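PDB 3IEG: DnaJ homolog subfamily C member 3 from Mus musculus, which acts as a co-chaperone in the unfolded protein response, stimulating HSC70 ATPase activity, restraining GCN2 kinase and binding misfolded proteins through its TPR domain. Local coordinates for residues Ala72-Arg77 with Lys95-Ser100; Ala134-Ala139 with Ala161-Lys166; Lys262-Pro265 with Glu269-Val272; Glu320-Ala325 with Gln350-Gln355. All coordinates share one frame; numbering follows the deposited sequence.

Contact 1 of 4, residues Ala72-Arg77 with Lys95-Ser100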
loop_
_atom_site.group_PDB
_atom_site.type_symbol
_atom_site.label_atom_id
_atom_site.label_comp_id
_atom_site.label_asym_id
_atom_site.label_seq_id
_atom_site.Cartn_x
_atom_site.Cartn_y
_atom_site.Cartn_z
ATOM N N ALA A 72 -25.983 11.559 25.543
ATOM C CA ALA A 72 -26.042 10.740 24.317
ATOM C C ALA A 72 -25.018 11.135 23.248
ATOM O O ALA A 72 -24.429 10.277 22.612
ATOM C CB ALA A 72 -27.448 10.741 23.734
ATOM N N ALA A 73 -24.807 12.432 23.069
ATOM C CA ALA A 73 -23.869 12.928 22.076
ATOM C C ALA A 73 -22.432 12.652 22.474
ATOM O O ALA A 73 -21.594 12.354 21.616
ATOM C CB ALA A 73 -24.076 14.406 21.845
ATOM N N ARG A 74 -22.145 12.756 23.769
ATOM C CA ARG A 74 -20.810 12.489 24.272
ATOM C C ARG A 74 -20.498 11.000 24.178
ATOM O O ARG A 74 -19.387 10.620 23.817
ATOM C CB ARG A 74 -20.636 13.012 25.696
ATOM C CG ARG A 74 -19.233 12.806 26.237
ATOM C CD ARG A 74 -19.013 13.396 27.613
ATOM N NE ARG A 74 -18.438 14.736 27.530
ATOM C CZ ARG A 74 -19.013 15.799 28.062
ATOM N NH1 ARG A 74 -20.149 15.658 28.716
ATOM N NH2 ARG A 74 -18.466 16.990 27.950
ATOM N N LEU A 75 -21.478 10.154 24.469
ATOM C CA LEU A 75 -21.255 8.730 24.310
ATOM C C LEU A 75 -20.841 8.418 22.870
ATOM O O LEU A 75 -19.879 7.680 22.647
ATOM C CB LEU A 75 -22.480 7.924 24.722
ATOM C CG LEU A 75 -22.370 6.405 24.512
ATOM C CD1 LEU A 75 -21.265 5.793 25.352
ATOM C CD2 LEU A 75 -23.691 5.719 24.803
ATOM N N GLN A 76 -21.545 9.009 21.902
ATOM C CA GLN A 76 -21.249 8.786 20.485
ATOM C C GLN A 76 -19.842 9.244 20.097
ATOM O O GLN A 76 -19.126 8.536 19.388
ATOM C CB GLN A 76 -22.313 9.432 19.573
ATOM C CG GLN A 76 -23.719 8.801 19.635
ATOM C CD GLN A 76 -23.708 7.285 19.498
ATOM O OE1 GLN A 76 -22.951 6.721 18.714
ATOM N NE2 GLN A 76 -24.553 6.619 20.266
ATOM N N ARG A 77 -19.437 10.418 20.570
ATOM C CA ARG A 77 -18.085 10.915 20.298
ATOM C C ARG A 77 -17.018 9.995 20.877
ATOM O O ARG A 77 -16.002 9.736 20.229
ATOM C CB ARG A 77 -17.890 12.341 20.809
ATOM C CG ARG A 77 -16.556 12.913 20.382
ATOM C CD ARG A 77 -16.399 14.366 20.738
ATOM N NE ARG A 77 -16.255 14.532 22.171
ATOM C CZ ARG A 77 -16.097 15.703 22.754
ATOM N NH1 ARG A 77 -16.055 16.802 22.017
ATOM N NH2 ARG A 77 -15.984 15.772 24.067
ATOM N N LYS A 95 -15.785 8.454 30.709
ATOM C CA LYS A 95 -15.812 8.759 32.132
ATOM C C LYS A 95 -16.809 9.881 32.467
ATOM O O LYS A 95 -17.549 9.780 33.443
ATOM C CB LYS A 95 -14.402 9.091 32.652
ATOM C CG LYS A 95 -13.584 7.873 33.068
ATOM C CD LYS A 95 -12.095 8.191 33.275
ATOM C CE LYS A 95 -11.324 6.908 33.669
ATOM N NZ LYS A 95 -9.896 6.828 33.173
ATOM N N LYS A 96 -16.830 10.943 31.665
ATOM C CA LYS A 96 -17.760 12.050 31.905
ATOM C C LYS A 96 -19.236 11.666 31.672
ATOM O O LYS A 96 -20.139 12.224 32.310
ATOM C CB LYS A 96 -17.382 13.265 31.065
ATOM C CG LYS A 96 -16.118 13.988 31.535
ATOM C CD LYS A 96 -15.862 15.242 30.700
ATOM C CE LYS A 96 -14.615 15.994 31.156
ATOM N NZ LYS A 96 -14.197 17.058 30.179
ATOM N N VAL A 97 -19.460 10.722 30.755
ATOM C CA VAL A 97 -20.767 10.133 30.518
ATOM C C VAL A 97 -21.282 9.482 31.808
ATOM O O VAL A 97 -22.438 9.700 32.201
ATOM C CB VAL A 97 -20.709 9.094 29.354
ATOM C CG1 VAL A 97 -21.849 8.087 29.440
ATOM C CG2 VAL A 97 -20.688 9.788 27.990
ATOM N N LEU A 98 -20.420 8.711 32.473
ATOM C CA LEU A 98 -20.781 8.044 33.718
ATOM C C LEU A 98 -21.230 9.030 34.800
ATOM O O LEU A 98 -22.008 8.671 35.672
ATOM C CB LEU A 98 -19.625 7.185 34.237
ATOM C CG LEU A 98 -19.271 5.930 33.442
ATOM C CD1 LEU A 98 -18.071 5.242 34.048
ATOM C CD2 LEU A 98 -20.444 4.970 33.373
ATOM N N LYS A 99 -20.762 10.270 34.718
ATOM C CA LYS A 99 -21.028 11.283 35.749
ATOM C C LYS A 99 -21.983 12.390 35.291
ATOM O O LYS A 99 -21.993 13.486 35.869
ATOM C CB LYS A 99 -19.712 11.923 36.204
ATOM C CG LYS A 99 -18.884 11.086 37.142
ATOM C CD LYS A 99 -17.527 11.720 37.309
ATOM C CE LYS A 99 -17.010 11.527 38.729
ATOM N NZ LYS A 99 -15.673 12.149 38.871
ATOM N N SER A 100 -22.765 12.121 34.249
ATOM C CA SER A 100 -23.750 13.090 33.770
ATOM C C SER A 100 -25.159 12.463 33.738
ATOM O O SER A 100 -26.004 12.819 32.910
ATOM C CB SER A 100 -23.338 13.650 32.401
ATOM O OG SER A 100 -23.417 12.653 31.400
HETATM O O HOH W 1 -22.488 14.162 29.101
#

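Contact 2 of 4, residues Ala134-Ala139 with Ala161-Lys166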
loop_
_atom_site.group_PDB
_atom_site.type_symbol
_atom_site.label_atom_id
_atom_site.label_comp_id
_atom_site.label_asym_id
_atom_site.label_seq_id
_atom_site.Cartn_x
_atom_site.Cartn_y
_atom_site.Cartn_z
ATOM N N ALA A 134 13.515 -2.247 19.619
ATOM C CA ALA A 134 13.786 -2.873 18.327
ATOM C C ALA A 134 13.359 -4.335 18.264
ATOM O O ALA A 134 13.991 -5.156 17.591
ATOM C CB ALA A 134 15.242 -2.696 17.926
ATOM N N ASP A 135 12.279 -4.655 18.961
ATOM C CA ASP A 135 11.662 -5.963 18.813
ATOM C C ASP A 135 10.419 -5.875 17.918
ATOM O O ASP A 135 9.282 -5.794 18.407
ATOM C CB ASP A 135 11.327 -6.566 20.173
ATOM C CG ASP A 135 10.885 -8.008 20.070
ATOM O OD1 ASP A 135 10.764 -8.662 21.131
ATOM O OD2 ASP A 135 10.647 -8.485 18.934
ATOM N N TYR A 136 10.655 -5.923 16.609
ATOM C CA TYR A 136 9.635 -5.588 15.624
ATOM C C TYR A 136 8.553 -6.633 15.517
ATOM O O TYR A 136 7.389 -6.288 15.304
ATOM C CB TYR A 136 10.266 -5.246 14.264
ATOM C CG TYR A 136 11.281 -4.148 14.419
ATOM C CD1 TYR A 136 12.643 -4.385 14.211
ATOM C CD2 TYR A 136 10.888 -2.882 14.855
ATOM C CE1 TYR A 136 13.586 -3.363 14.400
ATOM C CE2 TYR A 136 11.814 -1.860 15.051
ATOM C CZ TYR A 136 13.157 -2.100 14.819
ATOM O OH TYR A 136 14.052 -1.073 15.017
ATOM N N THR A 137 8.914 -7.902 15.700
ATOM C CA THR A 137 7.898 -8.961 15.696
ATOM C C THR A 137 6.990 -8.912 16.927
ATOM O O THR A 137 5.796 -9.163 16.824
ATOM C CB THR A 137 8.490 -10.371 15.546
ATOM O OG1 THR A 137 9.533 -10.547 16.505
ATOM C CG2 THR A 137 9.043 -10.570 14.148
ATOM N N ALA A 138 7.547 -8.584 18.085
ATOM C CA ALA A 138 6.717 -8.394 19.271
ATOM C C ALA A 138 5.766 -7.228 19.045
ATOM O O ALA A 138 4.573 -7.345 19.301
ATOM C CB ALA A 138 7.572 -8.149 20.500
ATOM N N ALA A 139 6.303 -6.113 18.555
ATOM C CA ALA A 139 5.498 -4.947 18.222
ATOM C C ALA A 139 4.324 -5.270 17.285
ATOM O O ALA A 139 3.185 -4.874 17.582
ATOM C CB ALA A 139 6.361 -3.847 17.651
ATOM N N ALA A 161 3.790 -0.492 9.811
ATOM C CA ALA A 161 4.474 -0.491 8.532
ATOM C C ALA A 161 5.993 -0.423 8.734
ATOM O O ALA A 161 6.738 -1.185 8.111
ATOM C CB ALA A 161 3.978 0.651 7.656
ATOM N N GLU A 162 6.439 0.464 9.625
ATOM C CA GLU A 162 7.841 0.540 10.003
ATOM C C GLU A 162 8.330 -0.833 10.426
ATOM O O GLU A 162 9.440 -1.236 10.075
ATOM C CB GLU A 162 8.044 1.491 11.177
ATOM C CG GLU A 162 8.448 2.915 10.855
ATOM C CD GLU A 162 9.445 3.019 9.712
ATOM O OE1 GLU A 162 10.643 2.654 9.868
ATOM O OE2 GLU A 162 9.011 3.484 8.647
ATOM N N CYS A 163 7.513 -1.557 11.188
ATOM C CA CYS A 163 7.935 -2.877 11.648
ATOM C C CYS A 163 8.181 -3.768 10.454
ATOM O O CYS A 163 9.174 -4.483 10.391
ATOM C CB CYS A 163 6.888 -3.512 12.557
ATOM S SG CYS A 163 6.814 -2.758 14.149
ATOM N N PHE A 164 7.270 -3.695 9.497
ATOM C CA PHE A 164 7.329 -4.551 8.347
ATOM C C PHE A 164 8.538 -4.233 7.493
ATOM O O PHE A 164 9.191 -5.161 7.016
ATOM C CB PHE A 164 6.032 -4.480 7.534
ATOM C CG PHE A 164 4.908 -5.301 8.108
ATOM C CD1 PHE A 164 3.610 -4.792 8.154
ATOM C CD2 PHE A 164 5.141 -6.592 8.605
ATOM C CE1 PHE A 164 2.564 -5.557 8.690
ATOM C CE2 PHE A 164 4.105 -7.351 9.138
ATOM C CZ PHE A 164 2.818 -6.835 9.187
ATOM N N ILE A 165 8.860 -2.951 7.302
ATOM C CA ILE A 165 10.056 -2.650 6.519
ATOM C C ILE A 165 11.313 -3.193 7.226
ATOM O O ILE A 165 12.144 -3.824 6.588
ATOM C CB ILE A 165 10.220 -1.156 6.012
ATOM C CG1 ILE A 165 11.410 -0.455 6.658
ATOM C CG2 ILE A 165 8.928 -0.327 6.101
ATOM C CD1 ILE A 165 11.048 0.330 7.934
ATOM N N LYS A 166 11.411 -2.992 8.538
ATOM C CA LYS A 166 12.533 -3.507 9.327
ATOM C C LYS A 166 12.598 -5.025 9.272
ATOM O O LYS A 166 13.671 -5.613 9.316
ATOM C CB LYS A 166 12.411 -3.084 10.790
ATOM C CG LYS A 166 12.648 -1.619 11.046
ATOM C CD LYS A 166 14.127 -1.283 11.032
ATOM C CE LYS A 166 14.351 0.052 11.684
ATOM N NZ LYS A 166 15.771 0.403 11.725
#

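Contact 3 of 4, residues Lys262-Pro265 with Glu269-Val272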
loop_
_atom_site.group_PDB
_atom_site.type_symbol
_atom_site.label_atom_id
_atom_site.label_comp_id
_atom_site.label_asym_id
_atom_site.label_seq_id
_atom_site.Cartn_x
_atom_site.Cartn_y
_atom_site.Cartn_z
ATOM N N LYS A 262 24.676 2.025 -14.382
ATOM C CA LYS A 262 25.470 3.172 -13.988
ATOM C C LYS A 262 24.621 4.045 -13.058
ATOM O O LYS A 262 25.019 4.316 -11.923
ATOM C CB LYS A 262 25.905 3.973 -15.216
ATOM C CG LYS A 262 27.401 4.275 -15.289
ATOM C CD LYS A 262 28.170 3.141 -15.988
ATOM C CE LYS A 262 29.550 3.587 -16.474
ATOM N NZ LYS A 262 30.496 3.828 -15.339
ATOM N N THR A 263 23.441 4.448 -13.531
ATOM C CA THR A 263 22.604 5.399 -12.798
ATOM C C THR A 263 21.905 4.834 -11.542
ATOM O O THR A 263 21.399 5.603 -10.720
ATOM C CB THR A 263 21.701 6.289 -13.737
ATOM O OG1 THR A 263 20.312 6.139 -13.417
ATOM C CG2 THR A 263 21.901 5.938 -15.166
ATOM N N GLU A 264 21.916 3.512 -11.374
ATOM C CA GLU A 264 21.533 2.903 -10.099
ATOM C C GLU A 264 22.353 1.658 -9.769
ATOM O O GLU A 264 21.889 0.546 -9.985
ATOM C CB GLU A 264 20.035 2.590 -10.044
ATOM C CG GLU A 264 19.568 2.039 -8.694
ATOM C CD GLU A 264 20.076 2.854 -7.518
ATOM O OE1 GLU A 264 19.690 4.031 -7.403
ATOM O OE2 GLU A 264 20.871 2.321 -6.715
ATOM N N PRO A 265 23.568 1.844 -9.216
ATOM C CA PRO A 265 24.475 0.724 -8.931
ATOM C C PRO A 265 24.272 0.069 -7.573
ATOM O O PRO A 265 24.762 -1.037 -7.358
ATOM C CB PRO A 265 25.860 1.363 -8.991
ATOM C CG PRO A 265 25.633 2.857 -8.816
ATOM C CD PRO A 265 24.158 3.140 -8.838
ATOM N N GLU A 269 18.631 -5.293 -7.510
ATOM C CA GLU A 269 17.607 -5.665 -8.467
ATOM C C GLU A 269 17.797 -5.022 -9.841
ATOM O O GLU A 269 17.443 -5.621 -10.851
ATOM C CB GLU A 269 16.227 -5.323 -7.898
ATOM C CG GLU A 269 15.033 -5.738 -8.758
ATOM C CD GLU A 269 14.889 -7.246 -8.914
ATOM O OE1 GLU A 269 15.503 -8.013 -8.123
ATOM O OE2 GLU A 269 14.143 -7.656 -9.833
ATOM N N TYR A 270 18.345 -3.811 -9.884
ATOM C CA TYR A 270 18.502 -3.129 -11.164
ATOM C C TYR A 270 19.684 -3.648 -11.963
ATOM O O TYR A 270 19.622 -3.663 -13.186
ATOM C CB TYR A 270 18.535 -1.599 -11.025
ATOM C CG TYR A 270 17.233 -1.040 -10.533
ATOM C CD1 TYR A 270 17.105 -0.580 -9.229
ATOM C CD2 TYR A 270 16.108 -1.021 -11.348
ATOM C CE1 TYR A 270 15.887 -0.085 -8.749
ATOM C CE2 TYR A 270 14.885 -0.536 -10.878
ATOM C CZ TYR A 270 14.787 -0.069 -9.575
ATOM O OH TYR A 270 13.591 0.414 -9.098
ATOM N N THR A 271 20.752 -4.090 -11.301
ATOM C CA THR A 271 21.825 -4.739 -12.054
ATOM C C THR A 271 21.385 -6.137 -12.511
ATOM O O THR A 271 21.539 -6.468 -13.683
ATOM C CB THR A 271 23.237 -4.754 -11.356
ATOM O OG1 THR A 271 23.346 -5.857 -10.449
ATOM C CG2 THR A 271 23.534 -3.444 -10.632
ATOM N N VAL A 272 20.805 -6.926 -11.606
ATOM C CA VAL A 272 20.362 -8.298 -11.928
ATOM C C VAL A 272 19.372 -8.323 -13.098
ATOM O O VAL A 272 19.507 -9.131 -14.023
ATOM C CB VAL A 272 19.715 -9.025 -10.707
ATOM C CG1 VAL A 272 19.392 -10.456 -11.061
ATOM C CG2 VAL A 272 20.641 -8.994 -9.499
#

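Contact 4 of 4, residues Glu320-Ala325 with Gln350-Gln355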
loop_
_atom_site.group_PDB
_atom_site.type_symbol
_atom_site.label_atom_id
_atom_site.label_comp_id
_atom_site.label_asym_id
_atom_site.label_seq_id
_atom_site.Cartn_x
_atom_site.Cartn_y
_atom_site.Cartn_z
ATOM N N GLU A 320 26.455 -25.065 -31.590
ATOM C CA GLU A 320 26.268 -26.494 -31.882
ATOM C C GLU A 320 26.437 -27.404 -30.665
ATOM O O GLU A 320 26.614 -28.612 -30.798
ATOM C CB GLU A 320 27.147 -26.949 -33.066
ATOM C CG GLU A 320 26.488 -26.695 -34.433
ATOM C CD GLU A 320 27.466 -26.635 -35.607
ATOM O OE1 GLU A 320 28.665 -26.962 -35.439
ATOM O OE2 GLU A 320 27.020 -26.254 -36.714
HETATM N N MSE A 321 26.366 -26.808 -29.479
HETATM C CA MSE A 321 26.435 -27.545 -28.229
HETATM C C MSE A 321 25.036 -27.967 -27.826
HETATM O O MSE A 321 24.447 -27.421 -26.900
HETATM C CB MSE A 321 27.078 -26.682 -27.151
HETATM C CG MSE A 321 28.436 -26.148 -27.551
HETATM SE SE MSE A 321 29.079 -24.826 -26.277
HETATM C CE MSE A 321 30.877 -24.446 -27.017
ATOM N N TYR A 322 24.519 -28.957 -28.542
ATOM C CA TYR A 322 23.134 -29.392 -28.418
ATOM C C TYR A 322 22.784 -29.951 -27.034
ATOM O O TYR A 322 21.704 -29.677 -26.507
ATOM C CB TYR A 322 22.804 -30.400 -29.525
ATOM C CG TYR A 322 23.049 -29.874 -30.935
ATOM C CD1 TYR A 322 24.088 -30.374 -31.723
ATOM C CD2 TYR A 322 22.240 -28.869 -31.477
ATOM C CE1 TYR A 322 24.313 -29.884 -33.019
ATOM C CE2 TYR A 322 22.456 -28.370 -32.766
ATOM C CZ TYR A 322 23.491 -28.878 -33.534
ATOM O OH TYR A 322 23.693 -28.381 -34.807
ATOM N N ASP A 323 23.711 -30.715 -26.454
ATOM C CA ASP A 323 23.546 -31.319 -25.126
ATOM C C ASP A 323 23.267 -30.284 -24.034
ATOM O O ASP A 323 22.403 -30.489 -23.178
ATOM C CB ASP A 323 24.782 -32.155 -24.754
ATOM C CG ASP A 323 24.762 -33.559 -25.363
ATOM O OD1 ASP A 323 24.317 -33.732 -26.522
ATOM O OD2 ASP A 323 25.207 -34.501 -24.669
ATOM N N GLU A 324 24.009 -29.178 -24.079
ATOM C CA GLU A 324 23.870 -28.090 -23.113
ATOM C C GLU A 324 22.594 -27.291 -23.352
ATOM O O GLU A 324 21.982 -26.787 -22.408
ATOM C CB GLU A 324 25.083 -27.163 -23.175
ATOM C CG GLU A 324 26.345 -27.713 -22.517
ATOM C CD GLU A 324 27.251 -28.477 -23.480
ATOM O OE1 GLU A 324 26.798 -28.881 -24.577
ATOM O OE2 GLU A 324 28.434 -28.676 -23.127
ATOM N N ALA A 325 22.200 -27.184 -24.619
ATOM C CA ALA A 325 20.993 -26.464 -24.995
ATOM C C ALA A 325 19.759 -27.166 -24.455
ATOM O O ALA A 325 18.906 -26.512 -23.858
ATOM C CB ALA A 325 20.905 -26.293 -26.501
ATOM N N GLN A 350 16.256 -30.609 -30.253
ATOM C CA GLN A 350 16.279 -32.042 -30.471
ATOM C C GLN A 350 16.336 -32.406 -31.952
ATOM O O GLN A 350 17.002 -33.370 -32.319
ATOM C CB GLN A 350 15.070 -32.692 -29.810
ATOM C CG GLN A 350 15.187 -32.827 -28.299
ATOM C CD GLN A 350 13.852 -33.141 -27.629
ATOM O OE1 GLN A 350 12.804 -33.190 -28.284
ATOM N NE2 GLN A 350 13.885 -33.354 -26.315
ATOM N N ARG A 351 15.639 -31.642 -32.795
ATOM C CA ARG A 351 15.686 -31.844 -34.252
ATOM C C ARG A 351 17.065 -31.509 -34.817
ATOM O O ARG A 351 17.603 -32.253 -35.642
ATOM C CB ARG A 351 14.602 -31.027 -34.970
ATOM C CG ARG A 351 13.276 -31.763 -35.147
ATOM C CD ARG A 351 12.203 -30.899 -35.848
ATOM N NE ARG A 351 11.443 -30.062 -34.910
ATOM C CZ ARG A 351 11.575 -28.738 -34.778
ATOM N NH1 ARG A 351 12.438 -28.055 -35.529
ATOM N NH2 ARG A 351 10.832 -28.091 -33.886
ATOM N N LEU A 352 17.632 -30.394 -34.360
ATOM C CA LEU A 352 18.967 -29.985 -34.768
ATOM C C LEU A 352 20.018 -31.012 -34.360
ATOM O O LEU A 352 20.893 -31.350 -35.158
ATOM C CB LEU A 352 19.311 -28.607 -34.206
ATOM C CG LEU A 352 18.634 -27.393 -34.842
ATOM C CD1 LEU A 352 18.707 -26.222 -33.881
ATOM C CD2 LEU A 352 19.263 -27.036 -36.174
ATOM N N LEU A 353 19.910 -31.504 -33.126
ATOM C CA LEU A 353 20.776 -32.558 -32.602
ATOM C C LEU A 353 20.747 -33.794 -33.499
ATOM O O LEU A 353 21.804 -34.275 -33.920
ATOM C CB LEU A 353 20.361 -32.907 -31.167
ATOM C CG LEU A 353 21.132 -33.843 -30.215
ATOM C CD1 LEU A 353 20.466 -35.224 -30.131
ATOM C CD2 LEU A 353 22.663 -33.942 -30.488
ATOM N N LYS A 354 19.539 -34.281 -33.804
ATOM C CA LYS A 354 19.346 -35.411 -34.718
ATOM C C LYS A 354 20.025 -35.196 -36.066
ATOM O O LYS A 354 20.716 -36.081 -36.555
ATOM C CB LYS A 354 17.857 -35.684 -34.961
ATOM C CG LYS A 354 17.158 -36.509 -33.895
ATOM C CD LYS A 354 15.633 -36.531 -34.146
ATOM C CE LYS A 354 14.842 -36.940 -32.886
ATOM N NZ LYS A 354 15.172 -36.100 -31.679
ATOM N N GLN A 355 19.810 -34.026 -36.663
ATOM C CA GLN A 355 20.417 -33.677 -37.944
ATOM C C GLN A 355 21.906 -33.927 -37.926
ATOM O O GLN A 355 22.414 -34.665 -38.761
ATOM C CB GLN A 355 20.154 -32.221 -38.301
ATOM C CG GLN A 355 19.004 -32.005 -39.248
ATOM C CD GLN A 355 18.589 -30.538 -39.309
ATOM O OE1 GLN A 355 19.412 -29.659 -39.592
ATOM N NE2 GLN A 355 17.308 -30.266 -39.035
#

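Contact 1 of 4, residues Ala72-Arg77 with Lys95-Ser100
Arg74 NH1 is gripped twice: it donates to a water 2.8 Å from it, lying at the guanidinium edge in its plane, and it also bonds to the carbonyl oxygen of Met68. The water reaches on to Ser100, with OG 2.9 Å from the water oxygen, so the two segments share a polar bridge although no direct hydrogen bond joins them. The carbon part of the Arg74 chain makes the rest of the contact. It leaves with CG anti to the backbone N (chi1 -177°) and runs past Val97, Arg74 CG lying 3.8 Å from Val97 CG2. A bend at chi3 then turns the head so that Lys96 passes over one face, with Lys96 CD 3.9 Å above the Arg74 guanidinium plane, offset toward the rim of the group. Both segments belong to TPR 3, and here its two helices, 71-84 and 87-98, lie side by side in the helical hairpin that defines such a repeat. Branched Val97 suits the interface, because CG2 fits against the Arg74 stem and the Leu75 backbone, 3.6 Å from Leu75 N. Weak, long ion pairs, Arg74 NE with Asp93 and Lys96 NZ with Asp92, probably offset the two like charges. Replacing Arg74 with alanine would probably leave the water and Met68 O without their donor and open a gap beside Val97 CG2 and the Lys96 chain.

Contact 2 of 4, residues Ala134-Ala139 with Ala161-Lys166
At the junction between TPR 4 and TPR 5, Tyr136 at the start of helix 136-149 meets Cys163 and Lys166 on helix 154-166. A bend at chi2 (-78°) keeps the Lys166 chain over one face of the ring in a CH-pi contact, with Lys166 CB 3.8 Å from the Tyr136 centroid and 18° off the ring normal. Lys166 CE comes 3.5 Å from Tyr136 OH, so the chain crosses the ring obliquely and reaches the hydroxyl. Cys163 SG makes an edge-on sulfur-aromatic contact, 5.5 Å from the Tyr136 centroid. It also packs 3.7 Å from Ala139 CB, where a small methyl suits the approach of the two helices. Against the opposite face rests the backbone of Ala134, the positive-phi C-prime residue of the Schellman motif ending the preceding helix; Asp135 is the N-cap of the new one, its OD2 accepting from Ala138 N at 3.2 Å. A leucine in place of Tyr136 would remove the ring edge that Cys163 SG meets and probably leave the Lys166 methylenes without a face to lie on. Phe131 of helix 104-132 also touches ring and sulfur. An aromatic here, where the TPR consensus often has tyrosine, packing on the helix that opens the next repeat, is typical of stacked TPR units.

Contact 3 of 4, residues Lys262-Pro265 with Glu269-Val272
Glu264 and Tyr270 face each other across a short turn, their CA atoms 6.8 Å apart, and Pro265 and Thr271 are equally spaced one step farther on. Helix 250-263 gives way at Glu264 to an extended backbone, and helix 268-284 begins only a few residues later. From its CA, the CB of Glu264 points toward helix 268-284. Its CG is anti to the backbone N (chi1 -176°), and the bend at the next bond lets the methylene meet the tyrosine ring. Glu264 CG comes 3.6 Å from Tyr270 CD1, an oblique approach, with the carboxylate and ring planes 50° apart. This is the turn joining TPR 7 to TPR 8, a place where the TPR motif commonly carries a proline such as Pro265. Beside it, the methyl CG2 of Thr271 lies 4.2 Å from Pro265 O, a loose van der Waals approach of a methyl to a carbonyl oxygen. The buried pair finds polar partners elsewhere: Glu264 OE1 bonds to Tyr199 OH, and Tyr270 OH to Tyr199 O. A glutamate suits this spot because, with OE1 so engaged, OE2 accepts from Val267 N in the turn just before helix 268-284, while its methylene packs on the ring; Leu234 of helix 222-246 touches both side chains.

Contact 4 of 4, residues Glu320-Ala325 with Gln350-Gln355
Tyr322 has polypeptide backbone against both faces of its ring. On one side lies the link between Leu352 and Leu353: Leu352 C and Leu353 CA each stand 3.9 Å above the Tyr322 ring plane, offset toward the rim. Leu353 CA makes a CH-pi contact, 4.1 Å from the Tyr322 centroid and 17° off the ring normal. The opposite face is met by Glu320 C from the turn just before the tyrosine, where a positive phi at Glu320 closes a Schellman motif. A flat ring suits this place because each of its faces can lie against backbone. The tyrosine CG lies anti to the carbonyl carbon (chi1 -57°), which directs the ring toward helix 340-357. The two leucines then take different parts of it. Leu352 crosses at about a right angle, with CB 3.5 Å from Tyr322 CE2, whereas Leu353 sends CD2 to the base of the side chain, 3.7 Å from Tyr322 CB. Asp323 brings only OD1 loosely near Leu353 CD2. No hydrogen bond spans this apolar interface near the surface. Tyr322 opens helix 322-333 of TPR 9 where the TPR consensus often has tyrosine, and helix 340-357, part of a probable flexible linker, packs on it much as the first helix of a further repeat would. Tyr322 also touches Leu317, and so stands between helix 306-318 and helix 340-357.

In the fold
The four contacts follow one another along the chain without interleaving, and none touches another. Centre to centre, contact 1 lies about 36 Å from contact 2, contact 2 about 28 Å from contact 3, and contact 3 about 35 Å from contact 4, while contacts 1 and 4 are about 83 Å apart. No helix is shared: helices 71-84 and 87-98 serve contact 1, 136-149 and 154-166 contact 2, 250-263 and 268-284 contact 3, 322-333 and 340-357 contact 4. They therefore sample the packing within a repeat, between repeats and beyond the last repeat of an elongated all-helical TPR domain. The misfolded-protein groove belongs to the first two repeats, ahead of them all in sequence.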